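Local coordinates for protein porin B (Pseudomonas putida, PDB 4GEY) that forms a beta-barrel channel in the outer membrane that probably takes up sugars such as glucose, at residues 248-259 with 287-298. The protein carries 2 engineered substitutions. Residues are numbered along the deposited sequence; the frame is centred on the assembly and turned at random.
With C8E ((hydroxyethyloxy)tri(ethyloxy)octane), chain J.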
loop_
_atom_site.group_PDB
_atom_site.type_symbol
_atom_site.label_atom_id
_atom_site.label_comp_id
_atom_site.label_asym_id
_atom_site.label_seq_id
_atom_site.Cartn_x
_atom_site.Cartn_y
_atom_site.Cartn_z
ATOM N N LEU A 248 15.548 5.591 21.276
ATOM C CA LEU A 248 15.302 5.341 19.858
ATOM C C LEU A 248 13.800 5.342 19.507
ATOM O O LEU A 248 12.977 4.759 20.216
ATOM C CB LEU A 248 15.976 4.034 19.428
ATOM C CG LEU A 248 17.464 3.941 19.785
ATOM C CD1 LEU A 248 17.983 2.548 19.524
ATOM C CD2 LEU A 248 18.301 4.971 19.027
ATOM N N PRO A 249 13.444 6.007 18.401
ATOM C CA PRO A 249 12.053 6.155 17.954
ATOM C C PRO A 249 11.375 4.857 17.512
ATOM O O PRO A 249 11.949 4.057 16.775
ATOM C CB PRO A 249 12.176 7.099 16.747
ATOM C CG PRO A 249 13.565 6.906 16.252
ATOM C CD PRO A 249 14.395 6.646 17.477
ATOM N N GLY A 250 10.138 4.673 17.956
ATOM C CA GLY A 250 9.279 3.623 17.442
ATOM C C GLY A 250 7.897 4.169 17.116
ATOM O O GLY A 250 7.577 5.316 17.432
ATOM N N GLU A 251 7.073 3.344 16.489
ATOM C CA GLU A 251 5.691 3.706 16.206
ATOM C C GLU A 251 4.795 2.465 16.187
ATOM O O GLU A 251 5.010 1.538 15.411
ATOM C CB GLU A 251 5.607 4.456 14.877
ATOM C CG GLU A 251 4.222 4.954 14.533
ATOM C CD GLU A 251 4.113 5.379 13.082
ATOM O OE1 GLU A 251 4.731 6.402 12.710
ATOM O OE2 GLU A 251 3.421 4.679 12.311
ATOM N N TYR A 252 3.795 2.444 17.053
ATOM C CA TYR A 252 2.912 1.291 17.144
ATOM C C TYR A 252 1.477 1.702 16.849
ATOM O O TYR A 252 0.975 2.651 17.436
ATOM C CB TYR A 252 3.037 0.628 18.526
ATOM C CG TYR A 252 4.455 0.198 18.833
ATOM C CD1 TYR A 252 5.359 1.089 19.393
ATOM C CD2 TYR A 252 4.901 -1.082 18.534
ATOM C CE1 TYR A 252 6.647 0.727 19.660
ATOM C CE2 TYR A 252 6.203 -1.461 18.804
ATOM C CZ TYR A 252 7.067 -0.544 19.367
ATOM O OH TYR A 252 8.367 -0.877 19.641
ATOM N N ARG A 253 0.835 0.990 15.929
ATOM C CA ARG A 253 -0.526 1.293 15.502
ATOM C C ARG A 253 -1.449 0.138 15.779
ATOM O O ARG A 253 -1.107 -1.007 15.480
ATOM C CB ARG A 253 -0.592 1.532 13.993
ATOM C CG ARG A 253 0.267 2.664 13.470
ATOM C CD ARG A 253 -0.159 3.046 12.072
ATOM N NE ARG A 253 0.539 4.239 11.612
ATOM C CZ ARG A 253 -0.041 5.402 11.337
ATOM N NH1 ARG A 253 -1.353 5.547 11.458
ATOM N NH2 ARG A 253 0.707 6.417 10.927
ATOM N N LEU A 254 -2.626 0.437 16.318
ATOM C CA LEU A 254 -3.672 -0.565 16.457
ATOM C C LEU A 254 -4.964 0.025 15.904
ATOM O O LEU A 254 -5.355 1.133 16.281
ATOM C CB LEU A 254 -3.837 -0.998 17.916
ATOM C CG LEU A 254 -5.090 -1.815 18.274
ATOM C CD1 LEU A 254 -4.995 -3.265 17.832
ATOM C CD2 LEU A 254 -5.344 -1.757 19.749
ATOM N N GLY A 255 -5.615 -0.701 14.994
ATOM C CA GLY A 255 -6.797 -0.182 14.326
ATOM C C GLY A 255 -7.885 -1.182 13.980
ATOM O O GLY A 255 -7.690 -2.399 14.013
ATOM N N TYR A 256 -9.044 -0.640 13.628
ATOM C CA TYR A 256 -10.215 -1.419 13.256
ATOM C C TYR A 256 -10.915 -0.658 12.124
ATOM O O TYR A 256 -10.924 0.573 12.115
ATOM C CB TYR A 256 -11.128 -1.586 14.479
ATOM C CG TYR A 256 -12.527 -2.066 14.172
ATOM C CD1 TYR A 256 -12.822 -3.427 14.093
ATOM C CD2 TYR A 256 -13.560 -1.160 13.961
ATOM C CE1 TYR A 256 -14.103 -3.863 13.797
ATOM C CE2 TYR A 256 -14.834 -1.587 13.664
ATOM C CZ TYR A 256 -15.109 -2.933 13.590
ATOM O OH TYR A 256 -16.396 -3.347 13.310
ATOM N N TYR A 257 -11.469 -1.371 11.152
ATOM C CA TYR A 257 -12.278 -0.715 10.118
ATOM C C TYR A 257 -13.659 -1.355 10.035
ATOM O O TYR A 257 -13.829 -2.545 10.329
ATOM C CB TYR A 257 -11.607 -0.754 8.733
ATOM C CG TYR A 257 -11.392 -2.151 8.207
ATOM C CD1 TYR A 257 -12.369 -2.793 7.469
ATOM C CD2 TYR A 257 -10.219 -2.832 8.464
ATOM C CE1 TYR A 257 -12.187 -4.074 7.007
ATOM C CE2 TYR A 257 -10.024 -4.120 7.996
ATOM C CZ TYR A 257 -11.016 -4.733 7.273
ATOM O OH TYR A 257 -10.833 -6.012 6.815
ATOM N N TYR A 258 -14.632 -0.557 9.614
ATOM C CA TYR A 258 -15.984 -1.043 9.403
ATOM C C TYR A 258 -16.507 -0.438 8.111
ATOM O O TYR A 258 -16.359 0.762 7.868
ATOM C CB TYR A 258 -16.894 -0.689 10.583
ATOM C CG TYR A 258 -18.291 -1.254 10.455
ATOM C CD1 TYR A 258 -18.577 -2.571 10.826
ATOM C CD2 TYR A 258 -19.337 -0.474 9.970
ATOM C CE1 TYR A 258 -19.863 -3.084 10.711
ATOM C CE2 TYR A 258 -20.619 -0.989 9.843
ATOM C CZ TYR A 258 -20.872 -2.288 10.217
ATOM O OH TYR A 258 -22.151 -2.781 10.091
ATOM N N SER A 259 -17.106 -1.277 7.278
ATOM C CA SER A 259 -17.537 -0.842 5.967
ATOM C C SER A 259 -19.017 -1.075 5.800
ATOM O O SER A 259 -19.481 -2.195 5.936
ATOM C CB SER A 259 -16.781 -1.605 4.888
ATOM O OG SER A 259 -17.251 -1.246 3.598
ATOM N N SER A 287 -22.159 -5.575 5.808
ATOM C CA SER A 287 -20.879 -4.951 6.129
ATOM C C SER A 287 -19.658 -5.862 5.969
ATOM O O SER A 287 -19.779 -7.083 5.792
ATOM C CB SER A 287 -20.905 -4.441 7.572
ATOM O OG SER A 287 -20.638 -5.490 8.497
ATOM N N LYS A 288 -18.480 -5.241 6.048
ATOM C CA LYS A 288 -17.205 -5.943 6.211
ATOM C C LYS A 288 -16.543 -5.295 7.419
ATOM O O LYS A 288 -16.933 -4.189 7.805
ATOM C CB LYS A 288 -16.313 -5.765 4.982
ATOM C CG LYS A 288 -16.952 -6.180 3.667
ATOM C CD LYS A 288 -15.988 -6.041 2.498
ATOM C CE LYS A 288 -15.430 -7.383 2.059
ATOM N NZ LYS A 288 -14.205 -7.788 2.800
ATOM N N HIS A 289 -15.549 -5.958 8.012
ATOM C CA HIS A 289 -14.827 -5.388 9.152
ATOM C C HIS A 289 -13.502 -6.120 9.372
ATOM O O HIS A 289 -13.351 -7.265 8.948
ATOM C CB HIS A 289 -15.681 -5.472 10.426
ATOM C CG HIS A 289 -15.838 -6.864 10.945
ATOM N ND1 HIS A 289 -14.849 -7.509 11.658
ATOM C CD2 HIS A 289 -16.850 -7.750 10.824
ATOM C CE1 HIS A 289 -15.252 -8.729 11.967
ATOM N NE2 HIS A 289 -16.466 -8.896 11.480
ATOM N N GLY A 290 -12.552 -5.472 10.048
ATOM C CA GLY A 290 -11.294 -6.119 10.381
ATOM C C GLY A 290 -10.415 -5.296 11.297
ATOM O O GLY A 290 -10.799 -4.194 11.688
ATOM N N TRP A 291 -9.241 -5.832 11.639
ATOM C CA TRP A 291 -8.308 -5.179 12.559
ATOM C C TRP A 291 -6.906 -5.159 11.980
ATOM O O TRP A 291 -6.601 -5.867 11.018
ATOM C CB TRP A 291 -8.217 -5.930 13.884
ATOM C CG TRP A 291 -9.472 -6.075 14.661
ATOM C CD1 TRP A 291 -10.466 -6.991 14.457
ATOM C CD2 TRP A 291 -9.847 -5.325 15.820
ATOM N NE1 TRP A 291 -11.448 -6.843 15.407
ATOM C CE2 TRP A 291 -11.091 -5.823 16.254
ATOM C CE3 TRP A 291 -9.256 -4.273 16.526
ATOM C CZ2 TRP A 291 -11.760 -5.296 17.355
ATOM C CZ3 TRP A 291 -9.918 -3.759 17.623
ATOM C CH2 TRP A 291 -11.155 -4.267 18.024
ATOM N N TRP A 292 -6.030 -4.367 12.584
ATOM C CA TRP A 292 -4.656 -4.301 12.104
ATOM C C TRP A 292 -3.692 -3.836 13.176
ATOM O O TRP A 292 -4.075 -3.125 14.119
ATOM C CB TRP A 292 -4.542 -3.395 10.886
ATOM C CG TRP A 292 -4.622 -1.935 11.178
ATOM C CD1 TRP A 292 -3.637 -1.138 11.710
ATOM C CD2 TRP A 292 -5.731 -1.071 10.914
ATOM N NE1 TRP A 292 -4.078 0.159 11.810
ATOM C CE2 TRP A 292 -5.358 0.230 11.328
ATOM C CE3 TRP A 292 -7.007 -1.270 10.377
ATOM C CZ2 TRP A 292 -6.215 1.323 11.220
ATOM C CZ3 TRP A 292 -7.857 -0.185 10.274
ATOM C CH2 TRP A 292 -7.455 1.099 10.692
ATOM N N VAL A 293 -2.441 -4.256 13.024
ATOM C CA VAL A 293 -1.362 -3.783 13.874
ATOM C C VAL A 293 -0.209 -3.391 12.964
ATOM O O VAL A 293 0.113 -4.098 12.006
ATOM C CB VAL A 293 -0.855 -4.861 14.894
ATOM C CG1 VAL A 293 0.375 -4.351 15.634
ATOM C CG2 VAL A 293 -1.941 -5.254 15.894
ATOM N N VAL A 294 0.392 -2.242 13.244
ATOM C CA VAL A 294 1.653 -1.890 12.615
ATOM C C VAL A 294 2.630 -1.543 13.704
ATOM O O VAL A 294 2.309 -0.778 14.613
ATOM C CB VAL A 294 1.542 -0.684 11.691
ATOM C CG1 VAL A 294 2.758 -0.651 10.753
ATOM C CG2 VAL A 294 0.244 -0.741 10.899
ATOM N N ALA A 295 3.821 -2.111 13.615
ATOM C CA ALA A 295 4.847 -1.807 14.576
ATOM C C ALA A 295 6.163 -1.571 13.852
ATOM O O ALA A 295 6.525 -2.317 12.949
ATOM C CB ALA A 295 4.968 -2.932 15.577
ATOM N N GLN A 296 6.858 -0.509 14.240
ATOM C CA GLN A 296 8.176 -0.203 13.707
ATOM C C GLN A 296 9.013 0.318 14.853
ATOM O O GLN A 296 8.565 1.162 15.619
ATOM C CB GLN A 296 8.085 0.872 12.633
ATOM C CG GLN A 296 7.206 0.535 11.444
ATOM C CD GLN A 296 7.092 1.711 10.495
ATOM O OE1 GLN A 296 6.107 2.453 10.521
ATOM N NE2 GLN A 296 8.113 1.902 9.659
ATOM N N GLN A 297 10.238 -0.169 14.971
ATOM C CA GLN A 297 11.085 0.222 16.078
ATOM C C GLN A 297 12.551 0.263 15.685
ATOM O O GLN A 297 13.074 -0.682 15.110
ATOM C CB GLN A 297 10.895 -0.760 17.223
ATOM C CG GLN A 297 11.666 -0.410 18.462
ATOM C CD GLN A 297 11.173 0.879 19.072
ATOM O OE1 GLN A 297 10.002 0.995 19.440
ATOM N NE2 GLN A 297 12.058 1.867 19.160
ATOM N N GLN A 298 13.218 1.366 15.995
ATOM C CA GLN A 298 14.665 1.401 15.881
ATOM C C GLN A 298 15.254 0.750 17.131
ATOM O O GLN A 298 14.939 1.141 18.239
ATOM C CB GLN A 298 15.174 2.839 15.725
ATOM C CG GLN A 298 16.656 2.941 15.354
ATOM C CD GLN A 298 17.130 4.379 15.102
ATOM O OE1 GLN A 298 16.329 5.290 14.849
ATOM N NE2 GLN A 298 18.449 4.581 15.167
HETATM C C13 C8E J . 14.015 -4.009 22.910
HETATM C C14 C8E J . 12.781 -4.491 22.144
HETATM O O15 C8E J . 12.332 -3.464 21.284
HETATM C C16 C8E J . 10.997 -3.606 20.852
HETATM C C17 C8E J . 10.937 -4.575 19.684
HETATM O O18 C8E J . 9.777 -4.271 18.945
HETATM C C19 C8E J . 9.983 -4.214 17.547
HETATM C C20 C8E J . 8.627 -4.323 16.852
HETATM O O21 C8E J . 8.775 -4.659 15.490
HETATM O O HOH W 1 -12.787 -7.342 5.464
#
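Tyr256 faces Trp291, and Gly255 Trp292, on strands 248-259 and 288-298, which run antiparallel at 178° with axes 4.6 Å apart. Paired backbone hydrogen bonds recur at every second residue, from Glu251 with Gln296 to Ser259 with Lys288, and side chains alternate between the two faces of the paired strands.

Trp292, Val294, Arg253 and Tyr257 share one face. The Trp292 indole lies across the opposite strand: Gly255 CA sits over the ring face, 3.5 Å from the centroid of its six-membered ring, a CH-pi contact. With CG set between the backbone N and the carbonyl carbon (chi1 75°), the indole swings over the glycine, where any CB would clash. Tyr257 repeats the device in reverse, its ring spread over Gly290, and its CD2 meets the indole edge 4.0 Å from Trp292 CZ3. Trp292 NE1 is hydrogen-bonded to Glu238 of strand 232-245, which also forms a salt bridge with Arg253, while Arg253 NE reaches Glu251 OE2 at 3.0 Å, from above the carboxylate plane. An alanine in place of Trp292 would probably uncover Gly255, remove the edge that Tyr257 abuts and leave Glu238 without its indole N-H.

On the other face, Tyr256 turns its edge to the face of Trp291, with centroids 5.1 Å apart and planes at 61°. Farther along, Tyr252 OH donates to Gln297 OE1, while Gln297 NE2 gives a nearly straight bond to Gln298 O, fixing the amide's rotation. A detergent molecule lies beside this pair, its C19 3.6 Å from Gln297 CB, and another touches Trp291.

The chemistry thus divides by face: that of Tyr252, Tyr256, Trp291 and Gln297, where two detergent molecules bind, is probably the lipid-facing side of the porin wall, whereas the linked charges of Glu251, Arg253 and Glu238 are consistent with a polar barrel interior.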